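Local coordinates for ABC-type transport system, sugar-family extracellular solute-binding protein (Peptoclostridium difficile 630, PDB 6HNI) that probably captures tyrosine outside the cell, closing around it and passing it to an ABC transporter, and also has adhesive properties, at residues N51-G56 against I272-S277; K85-A90 against E267-I272. The protein carries 1 engineered substitution. All coordinates share one frame; numbering follows the deposited sequence. Where two conformers were deposited one is given.

Contact 1: N51-G56 against I272-S277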
ATOM      1  N   ASN A  51       9.856 -20.172  10.873  1.00 16.59           N
ATOM      2  CA  ASN A  51       8.931 -21.172  11.331  1.00 18.36           C
ATOM      3  C   ASN A  51       9.140 -22.558  10.698  1.00 18.10           C
ATOM      4  O   ASN A  51       8.313 -23.442  10.874  1.00 23.91           O
ATOM      5  CB  ASN A  51       7.513 -20.675  11.161  1.00 18.31           C
ATOM      6  CG  ASN A  51       7.137 -19.660  12.213  1.00 17.04           C
ATOM      7  OD1 ASN A  51       6.619 -20.024  13.257  1.00 21.73           O
ATOM      8  ND2 ASN A  51       7.325 -18.364  11.913  1.00 17.02           N
ATOM      9  N   GLY A  52      10.255 -22.711   9.989  1.00 17.48           N
ATOM     10  CA  GLY A  52      10.693 -23.972   9.447  1.00 19.40           C
ATOM     11  C   GLY A  52      10.172 -24.332   8.081  1.00 20.32           C
ATOM     12  O   GLY A  52      10.287 -25.485   7.672  1.00 25.12           O
ATOM     13  N   PHE A  53       9.648 -23.331   7.344  1.00 21.16           N
ATOM     14  CA  PHE A  53       9.117 -23.560   6.010  1.00 20.45           C
ATOM     15  C   PHE A  53      10.029 -22.883   5.022  1.00 19.03           C
ATOM     16  O   PHE A  53      10.086 -21.659   4.958  1.00 21.80           O
ATOM     17  CB  PHE A  53       7.715 -23.013   5.892  1.00 22.50           C
ATOM     18  CG  PHE A  53       6.714 -23.769   6.689  1.00 19.82           C
ATOM     19  CD1 PHE A  53       6.121 -24.901   6.163  1.00 24.99           C
ATOM     20  CD2 PHE A  53       6.370 -23.354   7.953  1.00 20.77           C
ATOM     21  CE1 PHE A  53       5.170 -25.592   6.900  1.00 27.44           C
ATOM     22  CE2 PHE A  53       5.419 -24.032   8.691  1.00 25.75           C
ATOM     23  CZ  PHE A  53       4.808 -25.135   8.159  1.00 25.90           C
ATOM     24  N   LYS A  54      10.748 -23.691   4.272  1.00 21.47           N
ATOM     25  CA  LYS A  54      11.870 -23.211   3.489  1.00 22.66           C
ATOM     26  C   LYS A  54      11.684 -23.625   2.024  1.00 21.19           C
ATOM     27  O   LYS A  54      11.455 -24.807   1.725  1.00 23.45           O
ATOM     28  CB  LYS A  54      13.150 -23.772   4.131  1.00 25.77           C
ATOM     29  CG  LYS A  54      14.418 -23.648   3.320  1.00 35.29           C
ATOM     30  CD  LYS A  54      14.709 -22.229   2.877  1.00 39.88           C
ATOM     31  CE  LYS A  54      16.080 -22.142   2.223  1.00 45.89           C
ATOM     32  NZ  LYS A  54      17.167 -22.168   3.247  1.00 51.35           N
ATOM     33  N   ASP A  55      11.772 -22.648   1.125  1.00 22.04           N
ATOM     34  CA  ASP A  55      11.611 -22.869  -0.338  1.00 20.91           C
ATOM     35  C   ASP A  55      12.678 -23.842  -0.817  1.00 25.59           C
ATOM     36  O   ASP A  55      13.850 -23.724  -0.440  1.00 26.46           O
ATOM     37  CB  ASP A  55      11.746 -21.546  -1.121  1.00 24.92           C
ATOM     38  CG  ASP A  55      11.348 -21.683  -2.592  1.00 27.06           C
ATOM     39  OD1 ASP A  55      10.471 -22.517  -2.926  1.00 26.18           O
ATOM     40  OD2 ASP A  55      11.901 -20.932  -3.440  1.00 37.17           O
ATOM     41  N   GLY A  56      12.264 -24.819  -1.614  1.00 23.69           N
ATOM     42  CA  GLY A  56      13.177 -25.850  -2.057  1.00 23.33           C
ATOM     43  C   GLY A  56      13.313 -26.998  -1.066  1.00 24.55           C
ATOM     44  O   GLY A  56      13.987 -27.998  -1.385  1.00 31.56           O
ATOM     45  N   ILE A 272      -2.336 -21.502   8.776  1.00 16.70           N
ATOM     46  CA  ILE A 272      -3.138 -22.128   7.742  1.00 16.43           C
ATOM     47  C   ILE A 272      -2.503 -23.435   7.231  1.00 18.21           C
ATOM     48  O   ILE A 272      -3.189 -24.458   7.120  1.00 22.72           O
ATOM     49  CB  ILE A 272      -3.402 -21.122   6.566  1.00 17.52           C
ATOM     50  CG1 ILE A 272      -4.128 -19.877   7.092  1.00 21.94           C
ATOM     51  CG2 ILE A 272      -4.158 -21.818   5.459  1.00 22.81           C
ATOM     52  CD1 ILE A 272      -5.373 -20.088   7.920  1.00 25.49           C
ATOM     53  N   LEU A 273      -1.191 -23.417   6.995  1.00 17.08           N
ATOM     54  CA  LEU A 273      -0.477 -24.613   6.559  1.00 18.61           C
ATOM     55  C   LEU A 273      -0.557 -25.746   7.596  1.00 23.29           C
ATOM     56  O   LEU A 273      -0.615 -26.910   7.220  1.00 26.23           O
ATOM     57  CB  LEU A 273       0.972 -24.277   6.201  1.00 20.88           C
ATOM     58  CG  LEU A 273       1.153 -23.337   4.989  1.00 21.40           C
ATOM     59  CD1 LEU A 273       2.607 -22.959   4.848  1.00 25.55           C
ATOM     60  CD2 LEU A 273       0.613 -23.969   3.708  1.00 24.11           C
ATOM     61  N   ASN A 274      -0.653 -25.366   8.861  1.00 21.51           N
ATOM     62  CA  ASN A 274      -0.785 -26.314   9.983  1.00 22.40           C
ATOM     63  C   ASN A 274      -2.251 -26.679  10.305  1.00 31.15           C
ATOM     64  O   ASN A 274      -2.492 -27.431  11.239  1.00 33.86           O
ATOM     65  CB  ASN A 274      -0.090 -25.727  11.230  1.00 24.59           C
ATOM     66  CG  ASN A 274       1.427 -25.783  11.147  1.00 22.68           C
ATOM     67  OD1 ASN A 274       2.009 -26.642  10.461  1.00 31.55           O
ATOM     68  ND2 ASN A 274       2.086 -24.915  11.898  1.00 29.10           N
ATOM     69  N   GLY A 275      -3.212 -26.197   9.504  1.00 30.70           N
ATOM     70  CA  GLY A 275      -4.603 -26.667   9.638  1.00 30.55           C
ATOM     71  C   GLY A 275      -5.641 -25.687  10.175  1.00 26.75           C
ATOM     72  O   GLY A 275      -6.817 -26.055  10.308  1.00 27.54           O
ATOM     73  N   GLU A 276      -5.257 -24.458  10.516  1.00 19.72           N
ATOM     74  CA  GLU A 276      -6.241 -23.525  11.086  1.00 23.00           C
ATOM     75  C   GLU A 276      -7.169 -23.012   9.987  1.00 21.00           C
ATOM     76  O   GLU A 276      -6.784 -22.989   8.829  1.00 24.98           O
ATOM     77  CB  GLU A 276      -5.541 -22.402  11.830  1.00 23.61           C
ATOM     78  CG  GLU A 276      -4.736 -22.955  13.009  1.00 28.32           C
ATOM     79  CD  GLU A 276      -4.312 -21.919  14.029  1.00 32.64           C
ATOM     80  OE1 GLU A 276      -4.903 -20.802  14.063  1.00 45.96           O
ATOM     81  OE2 GLU A 276      -3.373 -22.255  14.805  1.00 39.28           O
ATOM     82  N   SER A 277      -8.403 -22.684  10.363  1.00 22.36           N
ATOM     83  CA  SER A 277      -9.456 -22.238   9.424  1.00 21.84           C
ATOM     84  C   SER A 277      -9.259 -20.754   9.043  1.00 19.70           C
ATOM     85  O   SER A 277      -9.323 -19.883   9.902  1.00 24.70           O
ATOM     86  CB  SER A 277     -10.847 -22.415  10.066  1.00 27.79           C
ATOM     87  OG  SER A 277     -11.827 -21.578   9.491  1.00 36.54           O
TER
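The ring of F53 meets L273 and N274. L273 lies over one face: its CD1 stands 4.2 Å from F53 CE1 and above the ring plane, displaced toward the rim, so it covers the edge region of that face and not the ring centre. N274 comes at the ring edge instead. Its amide oxygen OD1 lies in the ring plane, 3.9 Å from F53 CZ, with the amide and ring planes turned 48° apart. This is a long, weakly polar approach of an oxygen to an aromatic C-H edge. The aim of the ring follows from a first torsion of -69°, which sets CG anti to the carbonyl carbon, while the CB of F53 already points toward the other segment. Both backbones leave a helix by a Schellman motif. At G275 (phi 111°) the inner of its two bonds runs from G275 N to I272 O, 3.0 Å; at G52, also with positive phi, G52 N bonds to E49 O and F53 N to L48 O. The contact thus lies on the surface where the C-terminal ends of helices 35-50 and 258-273 sit side by side, with L48 touching both F53 and L273; segment 51-56 then leads on to strand 59-65.

Contact 2: K85-A90 against E267-I272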
ATOM      1  N   LYS A  85      -2.746 -24.899  -5.914  1.00 15.61           N
ATOM      2  CA  LYS A  85      -1.882 -24.435  -4.857  1.00 14.49           C
ATOM      3  C   LYS A  85      -2.537 -24.721  -3.500  1.00 14.64           C
ATOM      4  O   LYS A  85      -3.760 -24.726  -3.355  1.00 15.36           O
ATOM      5  CB  LYS A  85      -1.661 -22.935  -4.939  1.00 13.91           C
ATOM      6  CG  LYS A  85      -0.893 -22.449  -6.159  1.00 14.76           C
ATOM      7  CD  LYS A  85       0.461 -23.096  -6.376  1.00 15.55           C
ATOM      8  CE  LYS A  85       1.179 -22.427  -7.518  1.00 16.94           C
ATOM      9  NZ  LYS A  85       2.422 -23.115  -7.874  1.00 17.61           N
ATOM     10  N   ASP A  86      -1.701 -24.960  -2.502  1.00 14.66           N
ATOM     11  CA  ASP A  86      -2.200 -25.109  -1.142  1.00 14.63           C
ATOM     12  C   ASP A  86      -2.571 -23.801  -0.442  1.00 14.21           C
ATOM     13  O   ASP A  86      -3.412 -23.767   0.439  1.00 16.00           O
ATOM     14  CB  ASP A  86      -1.137 -25.861  -0.324  1.00 16.42           C
ATOM     15  CG  ASP A  86      -0.882 -27.277  -0.838  1.00 20.04           C
ATOM     16  OD1 ASP A  86      -1.823 -28.053  -0.672  1.00 23.66           O
ATOM     17  OD2 ASP A  86       0.209 -27.524  -1.450  1.00 21.19           O
ATOM     18  N   LEU A  87      -1.946 -22.714  -0.908  1.00 12.48           N
ATOM     19  CA  LEU A  87      -2.126 -21.388  -0.318  0.60 12.44           C
ATOM     20  C   LEU A  87      -1.728 -20.379  -1.387  1.00 11.46           C
ATOM     21  O   LEU A  87      -0.751 -20.547  -2.084  1.00 13.05           O
ATOM     22  CB  LEU A  87      -1.205 -21.223   0.901  0.60 14.22           C
ATOM     23  CG  LEU A  87      -1.077 -19.814   1.503  0.60 14.58           C
ATOM     24  CD1 LEU A  87      -2.370 -19.435   2.131  0.60 18.73           C
ATOM     25  CD2 LEU A  87       0.033 -19.795   2.559  0.60 15.84           C
ATOM     26  N   ILE A  88      -2.515 -19.293  -1.430  1.00 10.72           N
ATOM     27  CA  ILE A  88      -2.174 -18.106  -2.262  1.00 11.67           C
ATOM     28  C   ILE A  88      -1.934 -16.896  -1.374  1.00 11.98           C
ATOM     29  O   ILE A  88      -2.728 -16.649  -0.483  1.00 13.54           O
ATOM     30  CB  ILE A  88      -3.318 -17.826  -3.228  1.00 10.61           C
ATOM     31  CG1 ILE A  88      -3.445 -18.944  -4.249  1.00 12.51           C
ATOM     32  CG2 ILE A  88      -3.065 -16.480  -3.979  1.00 10.92           C
ATOM     33  CD1 ILE A  88      -4.737 -18.925  -5.040  1.00 15.40           C
ATOM     34  N   PHE A  89      -0.788 -16.281  -1.546  1.00 11.54           N
ATOM     35  CA  PHE A  89      -0.468 -15.034  -0.851  1.00 10.23           C
ATOM     36  C   PHE A  89      -0.588 -13.906  -1.913  1.00  9.90           C
ATOM     37  O   PHE A  89       0.128 -13.902  -2.897  1.00 10.70           O
ATOM     38  CB  PHE A  89       0.960 -15.117  -0.316  1.00 11.53           C
ATOM     39  CG  PHE A  89       1.509 -13.853   0.313  1.00 11.96           C
ATOM     40  CD1 PHE A  89       0.734 -13.038   1.140  1.00 12.25           C
ATOM     41  CD2 PHE A  89       2.821 -13.517   0.106  1.00 12.55           C
ATOM     42  CE1 PHE A  89       1.296 -11.851   1.672  1.00 13.39           C
ATOM     43  CE2 PHE A  89       3.378 -12.371   0.654  1.00 13.10           C
ATOM     44  CZ  PHE A  89       2.590 -11.572   1.459  1.00 13.26           C
ATOM     45  N   ALA A  90      -1.529 -13.012  -1.608  1.00  9.87           N
ATOM     46  CA  ALA A  90      -1.864 -11.896  -2.582  1.00  9.86           C
ATOM     47  C   ALA A  90      -1.467 -10.556  -1.961  1.00 10.40           C
ATOM     48  O   ALA A  90      -1.884 -10.193  -0.853  1.00 12.33           O
ATOM     49  CB  ALA A  90      -3.358 -11.938  -2.934  1.00 12.05           C
ATOM     50  N   GLU A 267       3.262 -15.371   9.455  1.00 12.48           N
ATOM     51  CA  GLU A 267       2.862 -16.120  10.669  1.00 12.76           C
ATOM     52  C   GLU A 267       1.462 -16.662  10.523  1.00 11.99           C
ATOM     53  O   GLU A 267       1.168 -17.796  10.925  1.00 14.85           O
ATOM     54  CB  GLU A 267       2.948 -15.278  11.914  1.00 13.45           C
ATOM     55  CG  GLU A 267       4.319 -14.805  12.274  1.00 13.96           C
ATOM     56  CD  GLU A 267       4.363 -14.129  13.637  1.00 17.59           C
ATOM     57  OE1 GLU A 267       3.462 -13.316  13.930  1.00 19.58           O
ATOM     58  OE2 GLU A 267       5.312 -14.406  14.425  1.00 21.31           O
ATOM     59  N   MET A 268       0.533 -15.925   9.872  1.00 12.65           N
ATOM     60  CA  MET A 268      -0.791 -16.418   9.645  1.00 13.17           C
ATOM     61  C   MET A 268      -0.785 -17.542   8.625  1.00 13.27           C
ATOM     62  O   MET A 268      -1.520 -18.533   8.762  1.00 15.12           O
ATOM     63  CB  MET A 268      -1.673 -15.248   9.117  1.00 12.24           C
ATOM     64  CG  MET A 268      -1.825 -14.161  10.143  1.00 12.47           C
ATOM     65  SD  MET A 268      -2.615 -12.622   9.616  1.00 17.32           S
ATOM     66  CE  MET A 268      -4.289 -13.170   9.668  1.00 20.30           C
ATOM     67  N   ALA A 269       0.119 -17.485   7.647  1.00 13.82           N
ATOM     68  CA  ALA A 269       0.332 -18.611   6.715  1.00 14.72           C
ATOM     69  C   ALA A 269       0.718 -19.884   7.415  1.00 14.80           C
ATOM     70  O   ALA A 269       0.263 -20.966   7.029  1.00 16.72           O
ATOM     71  CB  ALA A 269       1.379 -18.312   5.646  1.00 15.77           C
ATOM     72  N   VAL A 270       1.634 -19.749   8.362  1.00 14.04           N
ATOM     73  CA  VAL A 270       2.101 -20.933   9.134  1.00 13.41           C
ATOM     74  C   VAL A 270       0.874 -21.613   9.738  1.00 15.25           C
ATOM     75  O   VAL A 270       0.725 -22.873   9.666  1.00 19.09           O
ATOM     76  CB  VAL A 270       3.099 -20.458  10.215  1.00 15.25           C
ATOM     77  CG1 VAL A 270       3.371 -21.568  11.217  1.00 15.92           C
ATOM     78  CG2 VAL A 270       4.431 -20.066   9.581  1.00 16.50           C
ATOM     79  N   LYS A 271      -0.004 -20.837  10.347  1.00 14.79           N
ATOM     80  CA  LYS A 271      -1.237 -21.357  10.931  1.00 15.09           C
ATOM     81  C   LYS A 271      -2.123 -22.099   9.958  1.00 15.40           C
ATOM     82  O   LYS A 271      -2.644 -23.204  10.234  1.00 17.92           O
ATOM     83  CB  LYS A 271      -2.025 -20.306  11.692  1.00 16.47           C
ATOM     84  CG  LYS A 271      -1.271 -19.628  12.812  1.00 18.85           C
ATOM     85  CD  LYS A 271      -2.130 -18.565  13.462  1.00 22.13           C
ATOM     86  CE  LYS A 271      -1.429 -17.930  14.617  1.00 26.92           C
ATOM     87  NZ  LYS A 271      -2.234 -16.806  15.139  1.00 31.42           N
ATOM     88  N   ILE A 272      -2.336 -21.502   8.776  1.00 16.70           N
ATOM     89  CA  ILE A 272      -3.138 -22.128   7.742  1.00 16.43           C
ATOM     90  C   ILE A 272      -2.503 -23.435   7.231  1.00 18.21           C
ATOM     91  O   ILE A 272      -3.189 -24.458   7.120  1.00 22.72           O
ATOM     92  CB  ILE A 272      -3.402 -21.122   6.566  1.00 17.52           C
ATOM     93  CG1 ILE A 272      -4.128 -19.877   7.092  1.00 21.94           C
ATOM     94  CG2 ILE A 272      -4.158 -21.818   5.459  1.00 22.81           C
ATOM     95  CD1 ILE A 272      -5.373 -20.088   7.920  1.00 25.49           C
TER
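This is a buried, wholly apolar strand-to-helix contact in the lobe of the type I periplasmic-binding-protein fold that is built on a five-stranded parallel sheet. Strand 87-91 is the central strand of that sheet, in the order 2-1-3-4-5, and helix 258-273, which follows strand 252-255 of a separate mixed sheet, packs against one face of it. The evidence for the packing is a backbone separation of 8.0 Å between L87 CA and A269 CA, a closeness consistent with the small A269 side chain at that point. A269 and I272, three positions apart and so on neighbouring turns of the same helix face, both direct CB toward the strand, and L87 directs its CB toward them. Around this core, A269 also touches L109 of the adjacent strand 108-113 and F44 and L48 of helix 35-50, while F89, two residues along the strand, stacks its ring on F44. L87 places CG anti to its own N (chi1 170°), extending the forked end toward the helix; two conformers were deposited for it, so the branch-by-branch fit holds for the conformer described and is less certain for the other. In that conformer the two methyls divide the work. CD1 lies a loose 4.5 Å from I272 CG2, the branch of the isoleucine that faces the strand while its longer arm leads away, and CD2 rests 3.7 Å from A269 CB.

Overall arrangement
The two contacts are centred about 7 Å apart. Both use helix 258-273, and I272 lies in both ranges but touches across contact 2 alone. Contact 2 is the core one, fixing a face of the helix on the parallel sheet through aliphatic carbons alone. Contact 1 lies at the surface, where the helix ends, and there an aromatic ring has an amide at its edge as well as a methyl over its face. V270, within the helical segment of contact 2 but pointing away from the strand, packs on N51 and F53 of contact 1. The probable hydrogen bond from E276 N to K271 O (2.9 Å) is the outer bond of the Schellman motif at G275. Along the chain, contact 2 is nested inside the loop that contact 1 closes.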